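Long-range contact in allantoin racemase (Pseudomonas fluorescens, PDB 5LFD), which probably interconverts the D and L forms of 5-monosubstituted hydantoins: residues R2-N7 and Q66-V71. Residues are numbered along the deposited sequence; the frame is centred on the assembly and turned at random.
Sequences RILVVN and QPFDAV
Ile3 pairs with Ala70 and Leu4 with Val71 where two parallel strands begin side by side in one of the two four-stranded parallel sheets of this alpha/beta racemase fold, ordered 31-35, 2-7, 70-74, 92-94; the chain passes through helix 12-23, strand 31-35 and helix 47-63 before it returns as 70-74. Within the pairing, Leu4 N donates to Ala70 O (3.0 Å), and weaker CA-H...O contacts run from Ile3 to the same oxygen and from Val71 to Leu4 O.

Ahead of the pairing, polar bonds tie the incoming loop to Arg2. Asp69 grips the backbone of Arg2 twice: Asp69 N donates to Arg2 O (2.6 Å) in a nearly straight bond, and Asp69 OD2 accepts the N-H of Arg2 N on its anti lone pair. With chi3 bent to -90°, the arginine chain carries NH1 to Pro67 O (3.1 Å), which lies in the guanidinium plane; NH2 meanwhile forms a salt bridge with Glu31 at the start of strand 31-35.

Apolar contacts lie on the face bearing Leu4, Val6 and Val71. Val6 CG2 meets Val71 CG1 at 4.0 Å, and Leu4 CD1 also approaches Val71 CG2. Phe68 turns its ring broadside to Leu4, whose CD1 sits 3.4 Å from the ring centroid, 3° off the normal, in a CH-pi contact.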
loop_
_atom_site.group_PDB
_atom_site.type_symbol
_atom_site.label_atom_id
_atom_site.label_comp_id
_atom_site.label_asym_id
_atom_site.label_seq_id
_atom_site.Cartn_x
_atom_site.Cartn_y
_atom_site.Cartn_z
ATOM N N ARG A 2 39.012 -6.731 5.692
ATOM C CA ARG A 2 38.553 -7.116 7.009
ATOM C C ARG A 2 37.056 -6.744 7.226
ATOM O O ARG A 2 36.690 -5.590 7.116
ATOM C CB ARG A 2 39.406 -6.437 8.099
ATOM C CG ARG A 2 39.167 -7.017 9.461
ATOM C CD ARG A 2 40.068 -6.405 10.500
ATOM N NE ARG A 2 41.317 -7.185 10.580
ATOM C CZ ARG A 2 42.519 -6.634 10.549
ATOM N NH1 ARG A 2 42.633 -5.315 10.470
ATOM N NH2 ARG A 2 43.586 -7.391 10.611
ATOM N N ILE A 3 36.267 -7.735 7.614
ATOM C CA ILE A 3 34.860 -7.550 7.892
ATOM C C ILE A 3 34.538 -7.914 9.347
ATOM O O ILE A 3 34.766 -9.070 9.790
ATOM C CB ILE A 3 34.018 -8.479 6.953
ATOM C CG1 ILE A 3 34.315 -8.189 5.448
ATOM C CG2 ILE A 3 32.543 -8.403 7.326
ATOM C CD1 ILE A 3 33.762 -9.303 4.532
ATOM N N LEU A 4 34.005 -6.947 10.102
ATOM C CA LEU A 4 33.531 -7.257 11.443
ATOM C C LEU A 4 32.182 -7.971 11.374
ATOM O O LEU A 4 31.237 -7.457 10.766
ATOM C CB LEU A 4 33.435 -5.990 12.315
ATOM C CG LEU A 4 34.671 -5.072 12.389
ATOM C CD1 LEU A 4 34.399 -3.864 13.293
ATOM C CD2 LEU A 4 36.001 -5.807 12.727
ATOM N N VAL A 5 32.110 -9.162 11.960
ATOM C CA VAL A 5 30.854 -9.910 12.159
ATOM C C VAL A 5 30.400 -9.915 13.629
ATOM O O VAL A 5 30.955 -10.649 14.484
ATOM C CB VAL A 5 30.952 -11.365 11.656
ATOM C CG1 VAL A 5 29.628 -12.076 11.773
ATOM C CG2 VAL A 5 31.400 -11.369 10.203
ATOM N N VAL A 6 29.355 -9.120 13.923
ATOM C CA VAL A 6 29.013 -8.846 15.300
ATOM C C VAL A 6 27.741 -9.564 15.717
ATOM O O VAL A 6 26.656 -9.424 15.086
ATOM C CB VAL A 6 28.890 -7.318 15.532
ATOM C CG1 VAL A 6 28.855 -7.048 17.021
ATOM C CG2 VAL A 6 30.038 -6.581 14.891
ATOM N N ASN A 7 27.873 -10.361 16.752
ATOM C CA ASN A 7 26.751 -11.055 17.345
ATOM C C ASN A 7 25.895 -9.968 18.003
ATOM O O ASN A 7 26.431 -8.957 18.501
ATOM C CB ASN A 7 27.250 -12.077 18.418
ATOM C CG ASN A 7 26.163 -13.063 18.881
ATOM O OD1 ASN A 7 24.948 -12.943 18.542
ATOM N ND2 ASN A 7 26.582 -14.055 19.685
ATOM N N GLN A 66 41.513 -1.432 15.374
ATOM C CA GLN A 66 42.035 -1.718 14.025
ATOM C C GLN A 66 41.156 -1.129 12.899
ATOM O O GLN A 66 40.007 -0.729 13.140
ATOM C CB GLN A 66 42.186 -3.223 13.808
ATOM C CG GLN A 66 42.988 -3.929 14.874
ATOM C CD GLN A 66 44.468 -3.631 14.734
ATOM O OE1 GLN A 66 44.907 -2.459 14.841
ATOM N NE2 GLN A 66 45.258 -4.691 14.463
ATOM N N PRO A 67 41.708 -1.037 11.672
ATOM C CA PRO A 67 40.812 -0.660 10.596
ATOM C C PRO A 67 40.081 -1.919 10.058
ATOM O O PRO A 67 40.472 -3.069 10.348
ATOM C CB PRO A 67 41.763 0.009 9.558
ATOM C CG PRO A 67 43.091 0.183 10.285
ATOM C CD PRO A 67 43.121 -0.980 11.237
ATOM N N PHE A 68 38.978 -1.694 9.364
ATOM C CA PHE A 68 38.182 -2.778 8.802
ATOM C C PHE A 68 37.439 -2.178 7.671
ATOM O O PHE A 68 37.374 -0.950 7.593
ATOM C CB PHE A 68 37.200 -3.333 9.796
ATOM C CG PHE A 68 36.401 -2.286 10.553
ATOM C CD1 PHE A 68 35.055 -2.015 10.202
ATOM C CD2 PHE A 68 36.955 -1.628 11.680
ATOM C CE1 PHE A 68 34.309 -1.114 10.902
ATOM C CE2 PHE A 68 36.200 -0.723 12.402
ATOM C CZ PHE A 68 34.876 -0.451 12.009
ATOM N N ASP A 69 36.861 -3.027 6.817
ATOM C CA ASP A 69 36.252 -2.561 5.581
ATOM C C ASP A 69 34.712 -2.567 5.522
ATOM O O ASP A 69 34.121 -1.869 4.733
ATOM C CB ASP A 69 36.870 -3.348 4.422
ATOM C CG ASP A 69 38.408 -3.273 4.457
ATOM O OD1 ASP A 69 38.923 -2.223 4.087
ATOM O OD2 ASP A 69 39.062 -4.254 4.913
ATOM N N ALA A 70 34.079 -3.380 6.355
ATOM C CA ALA A 70 32.621 -3.477 6.353
ATOM C C ALA A 70 32.227 -4.045 7.701
ATOM O O ALA A 70 33.067 -4.589 8.425
ATOM C CB ALA A 70 32.090 -4.333 5.194
ATOM N N VAL A 71 30.975 -3.875 8.070
ATOM C CA VAL A 71 30.450 -4.551 9.281
ATOM C C VAL A 71 29.184 -5.348 9.031
ATOM O O VAL A 71 28.290 -4.924 8.281
ATOM C CB VAL A 71 30.109 -3.547 10.368
ATOM C CG1 VAL A 71 29.560 -4.290 11.594
ATOM C CG2 VAL A 71 31.357 -2.754 10.689
#